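Local coordinates for soluble lytic murein transglycosylase (Pseudomonas aeruginosa, PDB 5OHU), which is a lytic transglycosylase that turns over cell-wall peptidoglycan, cutting its glycan strands both from their ends and at internal positions, at residues Trp97-Trp102 / Val116-Pro121; Arg151-Gly156 / Gly168-Glu173; Ser563-Asn566 / Val570-Ser573; Arg584-Asp589 / Thr601-Glu606. All coordinates share one frame; numbering follows the deposited sequence. Where two conformers were deposited one is given.

Contact 1 of 4, residues Trp97-Trp102 / Val116-Pro121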
loop_
_atom_site.group_PDB
_atom_site.type_symbol
_atom_site.label_atom_id
_atom_site.label_comp_id
_atom_site.label_asym_id
_atom_site.label_seq_id
_atom_site.Cartn_x
_atom_site.Cartn_y
_atom_site.Cartn_z
ATOM N N TRP A 97 17.858 -13.814 5.228
ATOM C CA TRP A 97 19.132 -13.439 4.613
ATOM C C TRP A 97 20.158 -14.544 4.794
ATOM O O TRP A 97 20.925 -14.849 3.874
ATOM C CB TRP A 97 19.645 -12.120 5.202
ATOM C CG TRP A 97 18.714 -10.995 4.916
ATOM C CD1 TRP A 97 17.918 -10.345 5.816
ATOM C CD2 TRP A 97 18.429 -10.416 3.637
ATOM N NE1 TRP A 97 17.174 -9.382 5.182
ATOM C CE2 TRP A 97 17.464 -9.407 3.842
ATOM C CE3 TRP A 97 18.906 -10.640 2.341
ATOM C CZ2 TRP A 97 16.964 -8.625 2.799
ATOM C CZ3 TRP A 97 18.407 -9.857 1.302
ATOM C CH2 TRP A 97 17.446 -8.864 1.541
ATOM N N LEU A 98 20.170 -15.170 5.969
ATOM C CA LEU A 98 21.056 -16.303 6.180
ATOM C C LEU A 98 20.716 -17.446 5.232
ATOM O O LEU A 98 21.618 -18.112 4.710
ATOM C CB LEU A 98 20.987 -16.762 7.639
ATOM C CG LEU A 98 21.719 -18.067 8.002
ATOM C CD1 LEU A 98 23.178 -18.034 7.573
ATOM C CD2 LEU A 98 21.602 -18.386 9.486
ATOM N N LYS A 99 19.425 -17.695 4.986
ATOM C CA LYS A 99 19.088 -18.806 4.096
ATOM C C LYS A 99 19.470 -18.483 2.665
ATOM O O LYS A 99 19.963 -19.354 1.935
ATOM C CB LYS A 99 17.602 -19.145 4.176
ATOM C CG LYS A 99 17.137 -19.619 5.555
ATOM C CD LYS A 99 15.691 -20.157 5.496
ATOM C CE LYS A 99 15.605 -21.460 4.677
ATOM N NZ LYS A 99 14.262 -22.155 4.785
ATOM N N LEU A 100 19.248 -17.234 2.247
ATOM C CA LEU A 100 19.656 -16.815 0.913
ATOM C C LEU A 100 21.139 -17.078 0.687
ATOM O O LEU A 100 21.530 -17.730 -0.293
ATOM C CB LEU A 100 19.338 -15.333 0.718
ATOM C CG LEU A 100 19.868 -14.707 -0.562
ATOM C CD1 LEU A 100 19.207 -15.335 -1.762
ATOM C CD2 LEU A 100 19.644 -13.183 -0.538
ATOM N N ARG A 101 21.973 -16.603 1.608
ATOM C CA ARG A 101 23.419 -16.753 1.477
ATOM C C ARG A 101 23.846 -18.216 1.501
ATOM O O ARG A 101 24.656 -18.653 0.680
ATOM C CB ARG A 101 24.100 -15.996 2.603
ATOM C CG ARG A 101 24.296 -14.576 2.278
ATOM C CD ARG A 101 24.357 -13.769 3.519
ATOM N NE ARG A 101 24.276 -12.364 3.153
ATOM C CZ ARG A 101 24.180 -11.374 4.021
ATOM N NH1 ARG A 101 24.130 -11.652 5.312
ATOM N NH2 ARG A 101 24.110 -10.128 3.576
ATOM N N TRP A 102 23.314 -18.986 2.443
ATOM C CA TRP A 102 23.676 -20.395 2.522
ATOM C C TRP A 102 23.210 -21.167 1.287
ATOM O O TRP A 102 23.996 -21.899 0.674
ATOM C CB TRP A 102 23.102 -20.996 3.790
ATOM C CG TRP A 102 23.580 -22.347 4.053
ATOM C CD1 TRP A 102 24.870 -22.772 4.054
ATOM C CD2 TRP A 102 22.776 -23.486 4.362
ATOM N NE1 TRP A 102 24.921 -24.115 4.332
ATOM C CE2 TRP A 102 23.646 -24.573 4.536
ATOM C CE3 TRP A 102 21.400 -23.690 4.499
ATOM C CZ2 TRP A 102 23.191 -25.851 4.850
ATOM C CZ3 TRP A 102 20.950 -24.947 4.817
ATOM C CH2 TRP A 102 21.841 -26.014 4.994
ATOM N N VAL A 116 17.482 -28.322 -1.854
ATOM C CA VAL A 116 16.037 -28.492 -1.958
ATOM C C VAL A 116 15.406 -28.787 -0.615
ATOM O O VAL A 116 14.212 -28.532 -0.439
ATOM C CB VAL A 116 15.585 -29.565 -2.973
ATOM C CG1 VAL A 116 15.910 -29.136 -4.388
ATOM C CG2 VAL A 116 16.120 -30.974 -2.642
ATOM N N ASN A 117 16.155 -29.311 0.347
ATOM C CA ASN A 117 15.553 -29.507 1.656
ATOM C C ASN A 117 15.195 -28.172 2.293
ATOM O O ASN A 117 14.278 -28.102 3.113
ATOM C CB ASN A 117 16.496 -30.286 2.577
ATOM C CG ASN A 117 16.510 -31.770 2.282
ATOM O OD1 ASN A 117 15.699 -32.268 1.498
ATOM N ND2 ASN A 117 17.423 -32.495 2.932
ATOM N N TYR A 118 15.911 -27.110 1.938
ATOM C CA TYR A 118 15.733 -25.823 2.589
ATOM C C TYR A 118 15.225 -24.714 1.693
ATOM O O TYR A 118 14.925 -23.632 2.213
ATOM C CB TYR A 118 17.048 -25.371 3.244
ATOM C CG TYR A 118 17.295 -26.170 4.485
ATOM C CD1 TYR A 118 16.739 -25.791 5.692
ATOM C CD2 TYR A 118 18.012 -27.350 4.428
ATOM C CE1 TYR A 118 16.931 -26.544 6.818
ATOM C CE2 TYR A 118 18.207 -28.108 5.544
ATOM C CZ TYR A 118 17.674 -27.695 6.742
ATOM O OH TYR A 118 17.869 -28.458 7.863
ATOM N N TYR A 119 15.093 -24.944 0.386
ATOM C CA TYR A 119 14.551 -23.920 -0.496
ATOM C C TYR A 119 13.093 -23.628 -0.156
ATOM O O TYR A 119 12.248 -24.523 -0.194
ATOM C CB TYR A 119 14.669 -24.346 -1.954
ATOM C CG TYR A 119 13.831 -23.483 -2.855
ATOM C CD1 TYR A 119 14.096 -22.133 -2.982
ATOM C CD2 TYR A 119 12.750 -24.005 -3.545
ATOM C CE1 TYR A 119 13.315 -21.326 -3.773
ATOM C CE2 TYR A 119 11.962 -23.199 -4.352
ATOM C CZ TYR A 119 12.248 -21.865 -4.463
ATOM O OH TYR A 119 11.476 -21.052 -5.274
ATOM N N ASP A 120 12.801 -22.364 0.132
ATOM C CA ASP A 120 11.454 -21.904 0.468
ATOM C C ASP A 120 10.960 -20.900 -0.563
ATOM O O ASP A 120 11.419 -19.743 -0.555
ATOM C CB ASP A 120 11.431 -21.251 1.849
ATOM C CG ASP A 120 10.004 -20.969 2.342
ATOM O OD1 ASP A 120 9.041 -21.119 1.551
ATOM O OD2 ASP A 120 9.843 -20.661 3.536
ATOM N N PRO A 121 10.008 -21.256 -1.425
ATOM C CA PRO A 121 9.442 -20.260 -2.352
ATOM C C PRO A 121 8.932 -19.011 -1.658
ATOM O O PRO A 121 8.984 -17.917 -2.238
ATOM C CB PRO A 121 8.286 -21.013 -3.017
ATOM C CG PRO A 121 8.606 -22.459 -2.867
ATOM C CD PRO A 121 9.460 -22.607 -1.630
HETATM O O HOH W 1 12.166 -20.377 4.916
#
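A short helical hairpin, part of the all-helical superhelix characteristic of Slt70-like enzymes, is closed here by Lys99 and Trp102 of helix 95-108 meeting Tyr118 at the carboxyl end of helix 112-118. The two segments run in roughly opposite senses, and the CA atoms of Lys99 and Tyr118 are the nearest across them. Lys99 bends at its third torsion (chi3 68°), which brings NZ to Tyr118 O at 3.0 Å, within the carbonyl plane. Because this carbonyl belongs to the last helical residue, the ammonium group probably gains from the negative end of the helix dipole. A water accepts from Lys99 NZ (2.8 Å) and donates to Asp120 OD2 (2.7 Å), joining two opposite charges that do not touch directly. Asp120 OD1 is engaged separately, by Lys122 N. One turn on from Lys99, Trp102 presents the edge of its six-membered ring to a face of Tyr118, a T-shaped pair with planes at 68° and Trp102 CZ3 3.8 Å from Tyr118 CD2. Helix 79-88 packs against the same residues, Val82 touching Trp102, Glu83 touching Tyr118 and Leu86 touching Lys99, while Tyr119 turns to helix 126-138 and stacks on Tyr132.

Contact 2 of 4, residues Arg151-Gly156 / Gly168-Glu173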
loop_
_atom_site.group_PDB
_atom_site.type_symbol
_atom_site.label_atom_id
_atom_site.label_comp_id
_atom_site.label_asym_id
_atom_site.label_seq_id
_atom_site.Cartn_x
_atom_site.Cartn_y
_atom_site.Cartn_z
ATOM N N ARG A 151 7.831 -18.603 -16.170
ATOM C CA ARG A 151 7.266 -17.687 -15.180
ATOM C C ARG A 151 8.286 -16.637 -14.740
ATOM O O ARG A 151 7.949 -15.460 -14.567
ATOM C CB ARG A 151 6.758 -18.481 -13.974
ATOM C CG ARG A 151 6.152 -17.622 -12.872
ATOM C CD ARG A 151 5.809 -18.446 -11.629
ATOM N NE ARG A 151 6.994 -18.996 -10.964
ATOM C CZ ARG A 151 7.695 -18.367 -10.019
ATOM N NH1 ARG A 151 7.345 -17.148 -9.616
ATOM N NH2 ARG A 151 8.753 -18.958 -9.475
ATOM N N LEU A 152 9.529 -17.045 -14.518
ATOM C CA LEU A 152 10.545 -16.063 -14.172
ATOM C C LEU A 152 10.978 -15.252 -15.379
ATOM O O LEU A 152 11.504 -14.146 -15.209
ATOM C CB LEU A 152 11.761 -16.745 -13.542
ATOM C CG LEU A 152 11.418 -17.290 -12.158
ATOM C CD1 LEU A 152 12.322 -18.480 -11.817
ATOM C CD2 LEU A 152 11.551 -16.182 -11.147
ATOM N N TRP A 153 10.787 -15.791 -16.586
ATOM C CA TRP A 153 11.182 -15.079 -17.791
ATOM C C TRP A 153 10.165 -14.001 -18.138
ATOM O O TRP A 153 10.546 -12.915 -18.593
ATOM C CB TRP A 153 11.350 -16.063 -18.957
ATOM C CG TRP A 153 11.486 -15.379 -20.289
ATOM C CD1 TRP A 153 10.492 -15.133 -21.201
ATOM C CD2 TRP A 153 12.688 -14.835 -20.848
ATOM N NE1 TRP A 153 11.003 -14.475 -22.289
ATOM C CE2 TRP A 153 12.348 -14.275 -22.100
ATOM C CE3 TRP A 153 14.017 -14.759 -20.406
ATOM C CZ2 TRP A 153 13.281 -13.637 -22.910
ATOM C CZ3 TRP A 153 14.945 -14.131 -21.203
ATOM C CH2 TRP A 153 14.577 -13.580 -22.450
ATOM N N LEU A 154 8.874 -14.264 -17.893
ATOM C CA LEU A 154 7.809 -13.341 -18.302
ATOM C C LEU A 154 7.642 -12.250 -17.250
ATOM O O LEU A 154 6.638 -12.156 -16.541
ATOM C CB LEU A 154 6.507 -14.092 -18.545
ATOM C CG LEU A 154 6.550 -14.757 -19.922
ATOM C CD1 LEU A 154 5.339 -15.661 -20.164
ATOM C CD2 LEU A 154 6.696 -13.684 -20.990
ATOM N N VAL A 155 8.660 -11.398 -17.187
ATOM C CA VAL A 155 8.771 -10.354 -16.190
ATOM C C VAL A 155 9.434 -9.159 -16.861
ATOM O O VAL A 155 10.409 -9.317 -17.605
ATOM C CB VAL A 155 9.589 -10.826 -14.960
ATOM C CG1 VAL A 155 9.852 -9.676 -14.047
ATOM C CG2 VAL A 155 8.853 -11.933 -14.173
ATOM N N GLY A 156 8.919 -7.961 -16.579
ATOM C CA GLY A 156 9.312 -6.734 -17.235
ATOM C C GLY A 156 10.539 -6.035 -16.702
ATOM O O GLY A 156 10.836 -4.925 -17.142
ATOM N N GLY A 168 19.525 -19.350 -19.901
ATOM C CA GLY A 168 20.488 -20.017 -20.768
ATOM C C GLY A 168 20.220 -21.503 -20.928
ATOM O O GLY A 168 20.261 -22.039 -22.039
ATOM N N LEU A 169 19.973 -22.204 -19.819
ATOM C CA LEU A 169 19.658 -23.626 -19.932
ATOM C C LEU A 169 18.365 -23.827 -20.699
ATOM O O LEU A 169 18.258 -24.722 -21.547
ATOM C CB LEU A 169 19.547 -24.262 -18.554
ATOM C CG LEU A 169 20.840 -24.284 -17.762
ATOM C CD1 LEU A 169 20.523 -24.709 -16.333
ATOM C CD2 LEU A 169 21.832 -25.236 -18.422
ATOM N N TRP A 170 17.379 -22.985 -20.407
ATOM C CA TRP A 170 16.068 -23.065 -21.035
ATOM C C TRP A 170 16.162 -22.775 -22.531
ATOM O O TRP A 170 15.597 -23.499 -23.356
ATOM C CB TRP A 170 15.175 -22.066 -20.309
ATOM C CG TRP A 170 13.756 -22.004 -20.637
ATOM C CD1 TRP A 170 12.848 -23.023 -20.609
ATOM C CD2 TRP A 170 13.027 -20.814 -20.937
ATOM N NE1 TRP A 170 11.597 -22.537 -20.911
ATOM C CE2 TRP A 170 11.684 -21.185 -21.123
ATOM C CE3 TRP A 170 13.389 -19.470 -21.097
ATOM C CZ2 TRP A 170 10.696 -20.261 -21.459
ATOM C CZ3 TRP A 170 12.408 -18.554 -21.423
ATOM C CH2 TRP A 170 11.074 -18.954 -21.596
ATOM N N GLN A 171 16.889 -21.719 -22.895
ATOM C CA GLN A 171 17.161 -21.444 -24.303
ATOM C C GLN A 171 17.945 -22.581 -24.952
ATOM O O GLN A 171 17.700 -22.927 -26.112
ATOM C CB GLN A 171 17.926 -20.127 -24.424
ATOM C CG GLN A 171 18.324 -19.744 -25.833
ATOM C CD GLN A 171 19.130 -18.465 -25.858
ATOM O OE1 GLN A 171 19.995 -18.246 -25.008
ATOM N NE2 GLN A 171 18.835 -17.597 -26.819
ATOM N N GLY A 172 18.900 -23.163 -24.224
ATOM C CA GLY A 172 19.674 -24.263 -24.770
ATOM C C GLY A 172 18.830 -25.478 -25.092
ATOM O O GLY A 172 19.177 -26.264 -25.973
ATOM N N GLU A 173 17.713 -25.653 -24.391
ATOM C CA GLU A 173 16.807 -26.756 -24.665
ATOM C C GLU A 173 15.662 -26.346 -25.581
ATOM O O GLU A 173 14.621 -27.014 -25.602
ATOM C CB GLU A 173 16.291 -27.344 -23.355
ATOM C CG GLU A 173 17.426 -27.835 -22.467
ATOM C CD GLU A 173 16.949 -28.674 -21.305
ATOM O OE1 GLU A 173 15.808 -29.175 -21.371
ATOM O OE2 GLU A 173 17.716 -28.824 -20.325
#
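Trp153 and Trp170 face one another from backbones still 9.9 Å apart at their CA atoms, the first in the last turn of helix 142-153, where it opens an inverse gamma turn centred on Leu154, the second near the end of helix 161-172. Trp170 extends its indole with CG anti to the backbone N (chi1 -174°), and the far rim of the six-membered ring reaches across. Trp170 CZ3 lies over one face of Trp153, off-centre, 3.5 Å from Trp153 CG, and Trp170 CH2 is 3.8 Å from Trp153 CG. The planes meet at 53°, an intermediate tilt that is neither a parallel stack nor a T-shape. Around the pair, Phe167 makes an edge-to-face contact with Trp153, Arg184 a cation-pi interaction, and Leu176 lies against both indoles. A phosphate ion, probably from the crystallisation liquor, lies about 4 Å from the Trp153 side chain. Trp153 NE1 donates to Lys180 O, which satisfies this buried polar atom and probably helps to fix the rotation of the ring. With that N-H bonded to Lys180, what the two indoles offer each other is carbon alone, so the contact probably rests on shape and dispersion.

Contact 3 of 4, residues Ser563-Asn566 / Val570-Ser573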
loop_
_atom_site.group_PDB
_atom_site.type_symbol
_atom_site.label_atom_id
_atom_site.label_comp_id
_atom_site.label_asym_id
_atom_site.label_seq_id
_atom_site.Cartn_x
_atom_site.Cartn_y
_atom_site.Cartn_z
ATOM N N SER A 563 -7.909 27.822 5.439
ATOM C CA SER A 563 -8.526 29.042 4.917
ATOM C C SER A 563 -8.450 29.125 3.401
ATOM O O SER A 563 -9.325 29.733 2.787
ATOM C CB SER A 563 -7.927 30.310 5.548
ATOM O OG SER A 563 -6.536 30.215 5.677
ATOM N N GLN A 564 -7.472 28.482 2.779
ATOM C CA GLN A 564 -7.417 28.473 1.326
ATOM C C GLN A 564 -8.645 27.798 0.712
ATOM O O GLN A 564 -9.035 28.153 -0.403
ATOM C CB GLN A 564 -6.120 27.798 0.882
ATOM C CG GLN A 564 -6.049 27.440 -0.568
ATOM C CD GLN A 564 -4.669 26.972 -0.982
ATOM O OE1 GLN A 564 -3.844 26.600 -0.142
ATOM N NE2 GLN A 564 -4.413 26.985 -2.283
ATOM N N PHE A 565 -9.290 26.875 1.431
ATOM C CA PHE A 565 -10.516 26.225 0.977
ATOM C C PHE A 565 -11.699 26.618 1.848
ATOM O O PHE A 565 -12.553 25.790 2.193
ATOM C CB PHE A 565 -10.335 24.707 0.929
ATOM C CG PHE A 565 -9.451 24.270 -0.198
ATOM C CD1 PHE A 565 -9.956 24.177 -1.495
ATOM C CD2 PHE A 565 -8.106 24.027 0.017
ATOM C CE1 PHE A 565 -9.158 23.806 -2.551
ATOM C CE2 PHE A 565 -7.290 23.663 -1.042
ATOM C CZ PHE A 565 -7.824 23.546 -2.343
ATOM N N ASN A 566 -11.725 27.892 2.237
ATOM C CA ASN A 566 -12.864 28.521 2.910
ATOM C C ASN A 566 -13.261 27.784 4.186
ATOM O O ASN A 566 -14.436 27.714 4.536
ATOM C CB ASN A 566 -14.046 28.655 1.952
ATOM C CG ASN A 566 -13.678 29.460 0.716
ATOM O OD1 ASN A 566 -13.130 30.556 0.823
ATOM N ND2 ASN A 566 -13.932 28.899 -0.462
ATOM N N VAL A 570 -13.228 18.992 4.564
ATOM C CA VAL A 570 -13.185 17.971 3.518
ATOM C C VAL A 570 -12.162 18.341 2.450
ATOM O O VAL A 570 -11.295 17.538 2.082
ATOM C CB VAL A 570 -14.575 17.776 2.893
ATOM C CG1 VAL A 570 -14.519 16.659 1.856
ATOM C CG2 VAL A 570 -15.616 17.465 3.968
ATOM N N LEU A 571 -12.269 19.555 1.915
ATOM C CA LEU A 571 -11.334 19.986 0.887
ATOM C C LEU A 571 -9.928 20.148 1.454
ATOM O O LEU A 571 -8.943 19.724 0.836
ATOM C CB LEU A 571 -11.821 21.294 0.279
ATOM C CG LEU A 571 -13.221 21.207 -0.324
ATOM C CD1 LEU A 571 -13.711 22.607 -0.726
ATOM C CD2 LEU A 571 -13.199 20.273 -1.531
ATOM N N ALA A 572 -9.815 20.773 2.630
ATOM C CA ALA A 572 -8.494 21.007 3.206
ATOM C C ALA A 572 -7.785 19.689 3.524
ATOM O O ALA A 572 -6.571 19.573 3.334
ATOM C CB ALA A 572 -8.610 21.875 4.456
ATOM N N SER A 573 -8.529 18.685 3.999
ATOM C CA SER A 573 -7.918 17.387 4.265
ATOM C C SER A 573 -7.395 16.779 2.977
ATOM O O SER A 573 -6.272 16.249 2.935
ATOM C CB SER A 573 -8.916 16.431 4.934
ATOM O OG SER A 573 -9.298 16.925 6.208
#
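Phe565 and Leu571 approach one another with the same first torsion: in each, CG lies opposite the carbonyl carbon and beside the backbone N (chi1 -72° for the phenylalanine, -58° for the leucine). The two side chains cross at about a right angle, and Phe565 CB and Leu571 CB meet near the crossing, 3.8 Å apart. Leu571 CB is equally close to Phe565 CG and lies 3.9 Å from Phe565 CD1, so it nestles against the root of the ring, obliquely to its plane. Further along, the CD1 branch of Leu571 comes within 4.1 Å of Phe565 CD1. Ala572, one residue on, brings its backbone beside the phenylalanine; the CA atoms of Phe565 and Ala572 are 6.0 Å apart.

The arrangement belongs to a tight helix-loop-helix connection within the lysozyme-like transglycosylase domain. Helix 547-564 ends in a Schellman motif, with Asn566 at C-prime adopting a positive phi of 56°, its N bonded to Ser563 O at 3.1 Å and Gly567 N to His562 O. Asn568 OD1 then receives Leu571 N at the start of helix 569-578. Polar work is thus done by the connecting backbone and the side chain of Asn568, whereas the side chains that meet across the segments are apolar; their buried interface is shared with Val583 of helix 580-586 and probably owes its stability to exclusion of water.

Contact 4 of 4, residues Arg584-Asp589 / Thr601-Glu606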
loop_
_atom_site.group_PDB
_atom_site.type_symbol
_atom_site.label_atom_id
_atom_site.label_comp_id
_atom_site.label_asym_id
_atom_site.label_seq_id
_atom_site.Cartn_x
_atom_site.Cartn_y
_atom_site.Cartn_z
ATOM N N ARG A 584 -8.276 21.742 -6.490
ATOM C CA ARG A 584 -8.962 22.685 -7.370
ATOM C C ARG A 584 -9.355 22.021 -8.688
ATOM O O ARG A 584 -10.436 22.284 -9.226
ATOM C CB ARG A 584 -8.088 23.920 -7.603
ATOM C CG ARG A 584 -7.943 24.788 -6.356
ATOM C CD ARG A 584 -7.169 26.086 -6.601
ATOM N NE ARG A 584 -5.718 25.917 -6.498
ATOM C CZ ARG A 584 -4.889 25.962 -7.535
ATOM N NH1 ARG A 584 -5.369 26.178 -8.756
ATOM N NH2 ARG A 584 -3.585 25.794 -7.354
ATOM N N GLN A 585 -8.502 21.135 -9.212
ATOM C CA GLN A 585 -8.880 20.388 -10.410
ATOM C C GLN A 585 -10.107 19.523 -10.160
ATOM O O GLN A 585 -10.976 19.404 -11.031
ATOM C CB GLN A 585 -7.724 19.513 -10.891
ATOM C CG GLN A 585 -6.513 20.278 -11.380
ATOM C CD GLN A 585 -5.557 19.399 -12.159
ATOM O OE1 GLN A 585 -5.016 18.425 -11.631
ATOM N NE2 GLN A 585 -5.343 19.738 -13.427
ATOM N N TRP A 586 -10.191 18.898 -8.982
ATOM C CA TRP A 586 -11.341 18.061 -8.666
ATOM C C TRP A 586 -12.600 18.870 -8.369
ATOM O O TRP A 586 -13.668 18.283 -8.180
ATOM C CB TRP A 586 -11.010 17.157 -7.489
ATOM C CG TRP A 586 -9.832 16.270 -7.740
ATOM C CD1 TRP A 586 -9.332 15.895 -8.949
ATOM C CD2 TRP A 586 -9.002 15.646 -6.753
ATOM N NE1 TRP A 586 -8.251 15.065 -8.779
ATOM C CE2 TRP A 586 -8.022 14.899 -7.441
ATOM C CE3 TRP A 586 -8.994 15.642 -5.356
ATOM C CZ2 TRP A 586 -7.031 14.169 -6.779
ATOM C CZ3 TRP A 586 -8.014 14.907 -4.699
ATOM C CH2 TRP A 586 -7.050 14.181 -5.409
ATOM N N LEU A 587 -12.505 20.190 -8.342
ATOM C CA LEU A 587 -13.654 21.051 -8.138
ATOM C C LEU A 587 -14.140 21.733 -9.415
ATOM O O LEU A 587 -15.160 22.432 -9.366
ATOM C CB LEU A 587 -13.312 22.114 -7.093
ATOM C CG LEU A 587 -13.141 21.587 -5.669
ATOM C CD1 LEU A 587 -12.587 22.668 -4.768
ATOM C CD2 LEU A 587 -14.489 21.106 -5.162
ATOM N N LYS A 588 -13.438 21.566 -10.540
ATOM C CA LYS A 588 -13.775 22.294 -11.762
ATOM C C LYS A 588 -15.197 21.982 -12.200
ATOM O O LYS A 588 -15.595 20.816 -12.277
ATOM C CB LYS A 588 -12.806 21.947 -12.902
ATOM C CG LYS A 588 -11.331 22.243 -12.655
ATOM C CD LYS A 588 -10.561 22.349 -13.980
ATOM C CE LYS A 588 -9.150 21.751 -13.909
ATOM N NZ LYS A 588 -9.143 20.296 -14.290
ATOM N N ASP A 589 -15.960 23.033 -12.495
ATOM C CA ASP A 589 -17.293 22.928 -13.081
ATOM C C ASP A 589 -18.275 22.199 -12.178
ATOM O O ASP A 589 -19.261 21.643 -12.657
ATOM C CB ASP A 589 -17.248 22.253 -14.458
ATOM C CG ASP A 589 -16.740 23.181 -15.545
ATOM O OD1 ASP A 589 -16.063 24.176 -15.212
ATOM O OD2 ASP A 589 -17.013 22.916 -16.735
ATOM N N THR A 601 -16.080 10.380 -5.396
ATOM C CA THR A 601 -15.589 10.475 -6.763
ATOM C C THR A 601 -14.218 11.122 -6.836
ATOM O O THR A 601 -13.800 11.548 -7.915
ATOM C CB THR A 601 -16.577 11.227 -7.663
ATOM O OG1 THR A 601 -16.755 12.567 -7.185
ATOM C CG2 THR A 601 -17.951 10.516 -7.694
ATOM N N ILE A 602 -13.505 11.194 -5.716
ATOM C CA ILE A 602 -12.093 11.601 -5.761
ATOM C C ILE A 602 -11.315 10.611 -6.635
ATOM O O ILE A 602 -11.420 9.387 -6.438
ATOM C CB ILE A 602 -11.513 11.652 -4.333
ATOM C CG1 ILE A 602 -11.979 12.916 -3.603
ATOM C CG2 ILE A 602 -9.973 11.611 -4.343
ATOM C CD1 ILE A 602 -11.665 12.844 -2.128
ATOM N N PRO A 603 -10.541 11.065 -7.615
ATOM C CA PRO A 603 -9.874 10.111 -8.518
ATOM C C PRO A 603 -8.824 9.231 -7.855
ATOM O O PRO A 603 -8.647 8.088 -8.291
ATOM C CB PRO A 603 -9.246 11.023 -9.587
ATOM C CG PRO A 603 -9.952 12.348 -9.436
ATOM C CD PRO A 603 -10.267 12.453 -7.979
ATOM N N PHE A 604 -8.101 9.725 -6.842
ATOM C CA PHE A 604 -7.033 8.951 -6.205
ATOM C C PHE A 604 -7.609 8.112 -5.068
ATOM O O PHE A 604 -8.137 8.672 -4.104
ATOM C CB PHE A 604 -5.935 9.858 -5.642
ATOM C CG PHE A 604 -5.220 10.690 -6.672
ATOM C CD1 PHE A 604 -5.441 10.508 -8.032
ATOM C CD2 PHE A 604 -4.299 11.663 -6.264
ATOM C CE1 PHE A 604 -4.767 11.289 -8.970
ATOM C CE2 PHE A 604 -3.617 12.445 -7.189
ATOM C CZ PHE A 604 -3.845 12.261 -8.548
ATOM N N ASP A 605 -7.476 6.781 -5.170
ATOM C CA ASP A 605 -7.889 5.895 -4.084
ATOM C C ASP A 605 -7.276 6.321 -2.763
ATOM O O ASP A 605 -7.932 6.255 -1.714
ATOM C CB ASP A 605 -7.467 4.445 -4.347
ATOM C CG ASP A 605 -8.324 3.744 -5.384
ATOM O OD1 ASP A 605 -9.448 4.197 -5.673
ATOM O OD2 ASP A 605 -7.870 2.694 -5.887
ATOM N N GLU A 606 -5.996 6.708 -2.786
ATOM C CA GLU A 606 -5.319 7.070 -1.549
ATOM C C GLU A 606 -5.975 8.281 -0.918
ATOM O O GLU A 606 -6.194 8.324 0.298
ATOM C CB GLU A 606 -3.837 7.357 -1.791
ATOM C CG GLU A 606 -3.261 8.247 -0.683
ATOM C CD GLU A 606 -1.752 8.352 -0.682
ATOM O OE1 GLU A 606 -1.090 7.776 -1.571
ATOM O OE2 GLU A 606 -1.225 9.029 0.226
#
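Trp586 and Ile602 bring the two backbones to 7.1 Å at their CA atoms, where segment 584-589 passes the loop 601-604 that leads into helix 605-624. Trp586 carries the contact. Over one face of its indole lie two successive residues of the loop. Pro603 CD sits 3.4 Å from the centroid of the five-membered ring and only 13° off its normal, a close CH-pi contact. Ile602 CG2 takes the six-membered ring on the same face, 4.2 Å from its centroid. The methyl is directed there because CG2, rather than CG1, stands opposite the backbone N. At the rim, Trp586 CZ2 points down on the centre of the Phe604 ring, 3.7 Å above its plane. This T-shaped pair is nearly perpendicular, with planes at 84° and centroids 5.1 Å apart. Phe604 occupies the N-cap position of helix 605-624, so the ring pair lies at the start of that helix. Behind it the backbone is tied too: Trp586 O accepts bonds from Arg319 NH2 and from Trp598 NE1 of helix 595-600. Ala578 and Thr607 also touch the indole, which thus lies between helices 569-578 and 605-624 and the loop 601-604.

Contacts 1 and 2 lie on the same side of the chain's centre, in the helical superhelix, with helix 126-138 between them in the chain and their centres 22 Å apart. Contacts 3 and 4 belong to the transglycosylase-domain region; the centres of contacts 2 and 4 are 43 Å apart. Contacts 3 and 4 touch: Leu571 and Leu587 pack together, as do Phe565 and the aliphatic part of Arg584, so the two contacts form a continuous apolar patch. Burial and chemistry go together only loosely. Contacts 2 and 3 are buried and apolar; contacts 1 and 4 are partly buried, yet only contact 1 adds charge and water. Tryptophan recurs in three: its edge meets a ring face in 1 and 4, and it forms an oblique pair in 2.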